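Local coordinates for protein ribonuclease VapC (Klebsiella pneumoniae, PDB 7BY3) that probably acts as the magnesium-dependent ribonuclease toxin of a toxin-antitoxin system, built on a PIN domain, at residues Gly4-Asp9 with Pro32-Ser37; Thr10-Asp15 with Glu103-Asn108; Ser37-Met42 with Asp90-Ala95. One frame throughout, in Å; residues are numbered along the deposited sequence.

Contact 1. Residues Gly4-Asp9 with Pro32-Ser37; sequences GSALFD and PQNAIS
The carbonyl oxygen of Ala35 takes two donors from the neighbouring strand: Phe8 N binds Ala35 O at 2.8 Å with a nearly straight N-H...O angle (165°), and the CA-H of Leu7 points at the same Ala35 O from 3.2 Å. The bond from Ala35 N to Ala6 O, also 2.8 Å, completes a single parallel bridge. Ala35 suits this close pairing: small as it is, Ala35 CB still finds Leu7 CD1 at 3.7 Å. Phe8 presents the edge of its ring to Asn34, whose CB lies in the ring plane 3.8 Å from Phe8 CE1, and the amide plane is turned 62° from the ring. The short strands run at 43° to each other, and two waters add to the direct bonds. One water accepts from Ser37 N and donates to Phe8 O; a second links Ser5 OG to Gln33 O. Strand 35-37 pairs next with strand 65-67, while strand 6-8 bonds to strand 103-105, so this bridge joins both sheet pieces into the parallel sheet of the PIN domain. Leu7 packs against Ile93 and Thr96 of helix 88-99, and Asp9, a predicted magnesium ligand, follows the strand.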
# COMPACT_ATOMS: atom_id res chain seq x y z
N GLY B 4 1.17 12.43 21.91
CA GLY B 4 0.53 13.36 20.99
C GLY B 4 1.23 13.42 19.64
O GLY B 4 1.43 14.50 19.08
N SER B 5 1.62 12.26 19.14
CA SER B 5 2.28 12.18 17.84
C SER B 5 1.27 12.36 16.71
O SER B 5 0.07 12.16 16.90
CB SER B 5 3.02 10.85 17.69
OG SER B 5 4.18 10.83 18.50
N ALA B 6 1.76 12.74 15.54
CA ALA B 6 0.88 13.15 14.45
C ALA B 6 1.11 12.39 13.15
O ALA B 6 2.25 12.16 12.74
CB ALA B 6 1.03 14.64 14.21
N LEU B 7 0.01 12.01 12.50
CA LEU B 7 0.03 11.49 11.14
C LEU B 7 -0.72 12.47 10.24
O LEU B 7 -1.89 12.77 10.48
CB LEU B 7 -0.60 10.10 11.06
CG LEU B 7 -0.56 9.44 9.68
CD1 LEU B 7 0.64 8.52 9.55
CD2 LEU B 7 -1.84 8.68 9.39
N PHE B 8 -0.05 12.96 9.20
CA PHE B 8 -0.63 13.99 8.34
C PHE B 8 -1.16 13.43 7.03
O PHE B 8 -0.46 12.71 6.31
CB PHE B 8 0.39 15.09 8.08
CG PHE B 8 0.58 16.02 9.23
CD1 PHE B 8 1.54 15.77 10.20
CD2 PHE B 8 -0.21 17.16 9.36
CE1 PHE B 8 1.71 16.62 11.27
CE2 PHE B 8 -0.04 18.01 10.43
CZ PHE B 8 0.92 17.75 11.39
N ASP B 9 -2.41 13.76 6.72
CA ASP B 9 -3.06 13.33 5.49
C ASP B 9 -2.49 14.09 4.29
O ASP B 9 -1.89 15.15 4.44
CB ASP B 9 -4.57 13.52 5.59
CG ASP B 9 -5.34 12.71 4.55
OD1 ASP B 9 -4.70 11.95 3.80
OD2 ASP B 9 -6.58 12.84 4.49
N PRO B 32 7.67 16.99 16.17
CA PRO B 32 8.42 16.07 15.33
C PRO B 32 8.96 14.92 16.17
O PRO B 32 9.15 15.13 17.37
CB PRO B 32 9.55 16.94 14.77
CG PRO B 32 9.70 18.04 15.76
CD PRO B 32 8.32 18.31 16.27
N GLN B 33 9.21 13.75 15.60
CA GLN B 33 9.00 13.47 14.18
C GLN B 33 7.56 13.07 13.91
O GLN B 33 7.00 12.21 14.58
CB GLN B 33 9.95 12.35 13.74
CG GLN B 33 9.84 11.92 12.29
CD GLN B 33 10.66 10.67 11.99
OE1 GLN B 33 10.55 9.67 12.70
NE2 GLN B 33 11.49 10.74 10.96
N ASN B 34 6.94 13.70 12.91
CA ASN B 34 5.58 13.35 12.54
C ASN B 34 5.58 12.33 11.41
O ASN B 34 6.64 11.98 10.88
CB ASN B 34 4.80 14.60 12.14
CG ASN B 34 4.50 15.49 13.33
OD1 ASN B 34 4.16 15.01 14.41
ND2 ASN B 34 4.64 16.80 13.13
N ALA B 35 4.40 11.86 11.03
CA ALA B 35 4.32 10.72 10.13
C ALA B 35 3.38 10.91 8.96
O ALA B 35 2.45 11.72 9.01
CB ALA B 35 3.91 9.48 10.92
N ILE B 36 3.64 10.17 7.89
CA ILE B 36 2.73 10.04 6.76
C ILE B 36 2.71 8.60 6.29
O ILE B 36 3.66 7.85 6.51
CB ILE B 36 3.12 10.96 5.58
CG1 ILE B 36 4.57 10.71 5.16
CG2 ILE B 36 2.91 12.42 5.92
CD1 ILE B 36 4.95 11.39 3.87
N SER B 37 1.62 8.20 5.65
CA SER B 37 1.52 6.88 5.03
C SER B 37 2.34 6.85 3.74
O SER B 37 2.67 7.89 3.18
CB SER B 37 0.07 6.52 4.75
OG SER B 37 -0.03 5.32 4.01
O HOH W 1 5.84 13.09 17.33
O HOH W 2 -0.65 9.80 5.72

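Contact 2. Residues Thr10-Asp15 with Glu103-Asn108; sequences TNILID and ELITRN
Asn11 and Thr106 meet beside the predicted magnesium site of the PIN domain, where helix 10-17 begins and strand 103-105 runs out into a loop. Thr106 OG1 is hydrogen-bonded to Asp9, a predicted magnesium ligand, and also accepts from Asn108 N at 3.0 Å, closing an ST turn; a threonine hydroxyl can serve both partners, consistent with a second-shell role in positioning the Asp9 carboxylate. Next along the loop, Arg107 reaches tip to tip for Asp15 in a salt bridge. Two of its three nitrogens converge on one oxygen, Arg107 NE and NH1 each lying 2.7 Å from Asp15 OD2, but the N-H...O angles are so far from straight (115° from NH1) that each hydrogen bond is weak. Carboxylate and guanidinium are twisted 45° from each other. Tyr122 OH is a further partner of that oxygen, so the guanidinium and the phenol both hold it. The arginine chain bends at chi3 (-73°), which places NE for this meeting. Asn11 slides past in the reverse direction, one end of its amide over the centre of the guanidinium face and Asn11 CB 3.3 Å from Arg107 NH1. A chain of another protein packs on Asn11 and Arg107. The apolar part is Ile12: its CD1 touches Ile105 CG2 at 3.5 Å, an extended branched chain fitting a branched strand residue. Strand 103-105 lies between strands 6-8 and 118-119, and helix 10-17 is flanked by helix 38-50, where Leu13 packs on Thr40 and Val44.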
# COMPACT_ATOMS: atom_id res chain seq x y z
N THR B 10 -2.69 13.52 3.10
CA THR B 10 -2.11 14.04 1.87
C THR B 10 -2.43 15.51 1.59
O THR B 10 -1.56 16.27 1.15
CB THR B 10 -2.57 13.20 0.66
OG1 THR B 10 -2.37 11.81 0.93
CG2 THR B 10 -1.79 13.59 -0.59
N ASN B 11 -3.67 15.91 1.85
CA ASN B 11 -4.12 17.26 1.52
C ASN B 11 -3.35 18.36 2.25
O ASN B 11 -3.24 19.49 1.75
CB ASN B 11 -5.62 17.40 1.80
CG ASN B 11 -5.99 17.01 3.22
OD1 ASN B 11 -6.41 15.88 3.48
ND2 ASN B 11 -5.84 17.95 4.15
N ILE B 12 -2.81 18.05 3.42
CA ILE B 12 -2.07 19.03 4.20
C ILE B 12 -0.68 19.25 3.62
O ILE B 12 -0.22 20.39 3.50
CB ILE B 12 -1.94 18.59 5.67
CG1 ILE B 12 -3.33 18.54 6.31
CG2 ILE B 12 -1.05 19.55 6.44
CD1 ILE B 12 -3.30 18.20 7.76
N LEU B 13 -0.01 18.16 3.26
CA LEU B 13 1.30 18.24 2.62
C LEU B 13 1.21 19.00 1.30
O LEU B 13 2.06 19.84 1.00
CB LEU B 13 1.89 16.85 2.40
CG LEU B 13 2.51 16.15 3.61
CD1 LEU B 13 3.10 14.82 3.19
CD2 LEU B 13 3.58 17.02 4.24
N ILE B 14 0.18 18.69 0.52
CA ILE B 14 -0.07 19.38 -0.74
C ILE B 14 -0.25 20.88 -0.51
O ILE B 14 0.32 21.70 -1.22
CB ILE B 14 -1.32 18.82 -1.46
CG1 ILE B 14 -1.07 17.38 -1.89
CG2 ILE B 14 -1.68 19.67 -2.66
CD1 ILE B 14 0.07 17.22 -2.87
N ASP B 15 -1.05 21.22 0.51
CA ASP B 15 -1.26 22.61 0.89
C ASP B 15 0.05 23.31 1.20
O ASP B 15 0.26 24.45 0.79
CB ASP B 15 -2.19 22.69 2.10
CG ASP B 15 -3.61 23.03 1.73
OD1 ASP B 15 -3.88 23.26 0.53
OD2 ASP B 15 -4.47 23.05 2.63
N GLU B 103 -2.56 10.81 15.97
CA GLU B 103 -3.69 11.64 15.60
C GLU B 103 -3.70 11.82 14.10
O GLU B 103 -2.66 12.12 13.50
CB GLU B 103 -3.64 12.99 16.31
CG GLU B 103 -4.89 13.84 16.13
CD GLU B 103 -6.01 13.41 17.04
OE1 GLU B 103 -5.72 12.83 18.11
OE2 GLU B 103 -7.19 13.65 16.70
N LEU B 104 -4.85 11.64 13.47
CA LEU B 104 -4.97 11.86 12.04
C LEU B 104 -5.39 13.30 11.78
O LEU B 104 -6.48 13.72 12.17
CB LEU B 104 -5.97 10.89 11.41
CG LEU B 104 -6.17 11.04 9.89
CD1 LEU B 104 -4.83 11.01 9.17
CD2 LEU B 104 -7.10 9.97 9.36
N ILE B 105 -4.51 14.06 11.14
CA ILE B 105 -4.81 15.45 10.84
C ILE B 105 -5.14 15.56 9.36
O ILE B 105 -4.30 15.27 8.50
CB ILE B 105 -3.65 16.39 11.21
CG1 ILE B 105 -3.16 16.09 12.62
CG2 ILE B 105 -4.10 17.83 11.15
CD1 ILE B 105 -1.94 15.23 12.64
N THR B 106 -6.36 15.98 9.07
CA THR B 106 -6.86 16.05 7.71
C THR B 106 -7.85 17.19 7.56
O THR B 106 -8.52 17.56 8.53
CB THR B 106 -7.53 14.72 7.28
OG1 THR B 106 -8.10 14.87 5.97
CG2 THR B 106 -8.62 14.34 8.27
N ARG B 107 -7.94 17.74 6.36
CA ARG B 107 -8.93 18.77 6.09
C ARG B 107 -10.28 18.16 5.72
O ARG B 107 -11.25 18.89 5.51
CB ARG B 107 -8.47 19.69 4.96
CG ARG B 107 -8.07 21.07 5.41
CD ARG B 107 -7.83 21.98 4.22
NE ARG B 107 -6.59 21.65 3.54
CZ ARG B 107 -6.52 20.91 2.44
NH1 ARG B 107 -5.35 20.65 1.89
NH2 ARG B 107 -7.62 20.44 1.90
N ASN B 108 -10.35 16.84 5.67
CA ASN B 108 -11.56 16.20 5.18
C ASN B 108 -12.51 15.91 6.33
O ASN B 108 -12.35 14.95 7.07
CB ASN B 108 -11.18 14.91 4.44
CG ASN B 108 -12.35 14.24 3.75
OD1 ASN B 108 -13.45 14.79 3.70
ND2 ASN B 108 -12.11 13.05 3.21

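Contact 3. Residues Ser37-Met42 with Asp90-Ala95; sequences SLITWM and DAIILA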
# COMPACT_ATOMS: atom_id res chain seq x y z
N SER B 37 1.62 8.20 5.65
CA SER B 37 1.52 6.88 5.03
C SER B 37 2.34 6.85 3.74
O SER B 37 2.67 7.89 3.18
CB SER B 37 0.07 6.52 4.75
OG SER B 37 -0.03 5.32 4.01
N LEU B 38 2.67 5.64 3.28
CA LEU B 38 3.30 5.47 1.98
C LEU B 38 2.36 5.94 0.87
O LEU B 38 2.81 6.40 -0.18
CB LEU B 38 3.71 4.01 1.76
CG LEU B 38 4.70 3.71 0.64
CD1 LEU B 38 5.90 4.65 0.68
CD2 LEU B 38 5.15 2.26 0.71
N ILE B 39 1.06 5.80 1.11
CA ILE B 39 0.04 6.28 0.18
C ILE B 39 0.18 7.78 -0.06
O ILE B 39 0.07 8.26 -1.18
CB ILE B 39 -1.38 5.97 0.69
CG1 ILE B 39 -1.63 4.46 0.67
CG2 ILE B 39 -2.43 6.70 -0.13
CD1 ILE B 39 -3.08 4.08 0.68
N THR B 40 0.43 8.51 1.02
CA THR B 40 0.61 9.95 0.95
C THR B 40 1.90 10.31 0.22
O THR B 40 1.93 11.23 -0.60
CB THR B 40 0.60 10.59 2.35
OG1 THR B 40 -0.71 10.46 2.92
CG2 THR B 40 0.95 12.07 2.27
N TRP B 41 2.97 9.57 0.51
CA TRP B 41 4.26 9.78 -0.15
C TRP B 41 4.12 9.71 -1.67
O TRP B 41 4.64 10.57 -2.38
CB TRP B 41 5.29 8.76 0.33
CG TRP B 41 6.71 9.06 -0.11
CD1 TRP B 41 7.65 9.77 0.58
CD2 TRP B 41 7.33 8.65 -1.34
NE1 TRP B 41 8.81 9.83 -0.14
CE2 TRP B 41 8.65 9.16 -1.32
CE3 TRP B 41 6.91 7.92 -2.45
CZ2 TRP B 41 9.54 8.95 -2.37
CZ3 TRP B 41 7.80 7.71 -3.49
CH2 TRP B 41 9.10 8.22 -3.44
N MET B 42 3.40 8.71 -2.15
CA MET B 42 3.21 8.51 -3.59
C MET B 42 2.38 9.63 -4.23
O MET B 42 2.74 10.13 -5.30
CB MET B 42 2.54 7.16 -3.86
CG MET B 42 3.42 5.96 -3.54
SD MET B 42 2.70 4.41 -4.09
CE MET B 42 1.90 3.86 -2.59
N ASP B 90 -8.54 6.26 2.15
CA ASP B 90 -8.92 6.92 3.39
C ASP B 90 -8.81 5.94 4.55
O ASP B 90 -8.29 6.28 5.61
CB ASP B 90 -10.35 7.47 3.31
CG ASP B 90 -10.42 8.84 2.66
OD1 ASP B 90 -9.38 9.54 2.61
OD2 ASP B 90 -11.52 9.22 2.20
N ALA B 91 -9.30 4.72 4.33
CA ALA B 91 -9.29 3.69 5.36
C ALA B 91 -7.87 3.27 5.73
O ALA B 91 -7.58 3.01 6.90
CB ALA B 91 -10.08 2.48 4.88
N ILE B 92 -6.99 3.22 4.74
CA ILE B 92 -5.61 2.80 4.96
C ILE B 92 -4.84 3.84 5.78
O ILE B 92 -4.07 3.49 6.67
CB ILE B 92 -4.89 2.55 3.62
CG1 ILE B 92 -5.53 1.36 2.89
CG2 ILE B 92 -3.41 2.28 3.84
CD1 ILE B 92 -5.05 1.17 1.48
N ILE B 93 -5.06 5.11 5.48
CA ILE B 93 -4.41 6.19 6.20
C ILE B 93 -4.93 6.26 7.64
O ILE B 93 -4.17 6.52 8.58
CB ILE B 93 -4.61 7.54 5.49
CG1 ILE B 93 -3.72 7.60 4.24
CG2 ILE B 93 -4.27 8.71 6.40
CD1 ILE B 93 -3.97 8.80 3.36
N LEU B 94 -6.22 6.00 7.82
CA LEU B 94 -6.81 5.97 9.15
C LEU B 94 -6.34 4.74 9.93
O LEU B 94 -6.11 4.80 11.13
CB LEU B 94 -8.34 6.00 9.07
CG LEU B 94 -9.10 6.01 10.40
CD1 LEU B 94 -8.63 7.17 11.27
CD2 LEU B 94 -10.60 6.08 10.17
N ALA B 95 -6.20 3.61 9.22
CA ALA B 95 -5.71 2.38 9.83
C ALA B 95 -4.27 2.53 10.30
O ALA B 95 -3.89 2.03 11.35
CB ALA B 95 -5.83 1.22 8.85
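Ile39 pushes its CD1 into the side of Ile92, and here the two helices pack most closely. The methyl meets three atoms at once: Ile39 CD1 is 3.6 Å from Ile92 CD1, with CG2 and CB of Ile92 only slightly farther. The two side chains cross at about a right angle, so one chain end settles into the fork of the other, a fit that beta-branched isoleucine provides well. Ile39 is extended at chi2 (-160°), which carries CD1 outward. Around Ile93 the packing is looser. Ile93 CG1 stays 4.0 Å from Ser37 CB, and Ile93 CD1 is 4.4 Å from Ile39 CG2, although Thr40 OG1 approaches that CD1 to 3.7 Å. With axes 10.4 Å apart at 126°, the short helical segments meet through side chains alone. Polar atoms look elsewhere: Ser37 OG caps its own helix by accepting from Ile39 N at 3.1 Å, and Thr40 OG1 is hydrogen-bonded to Thr10 OG1. Outside the two segments, OD1 of Asp90, a predicted magnesium ligand, pairs with a basic side chain on a chain of another protein. Ile92 also packs on Met42 of the second subunit, which continues the apolar packing into that subunit. With no hydrogen bond between the segments, their association rests on shape and on the burial of branched aliphatic groups, while the hydroxyls of Ser37 and Thr40 bond to partners away from helix 88-99, and that of Thr40 merely touches the isoleucine methyl.

In the fold
The three contacts lie close together in one PIN domain, their centres 10 to 11 Å apart. Along the chain contacts 1 and 2 interleave, contact 1 closes before contact 3 opens, and contact 3 is nested inside the loop closed by contact 2. Strands 6-8 and 103-105 are sheet neighbours, tying contact 1 to contact 2, whereas contacts 1 and 3 share Ser37, where strand 35-37 passes into helix 38-50. Helix 88-99 leads on from contact 3 to strand 103-105 of contact 2. The arrangement brings Asp9 and Asp90, distant in sequence and both predicted magnesium ligands, to what is probably one site, as in PIN nucleases.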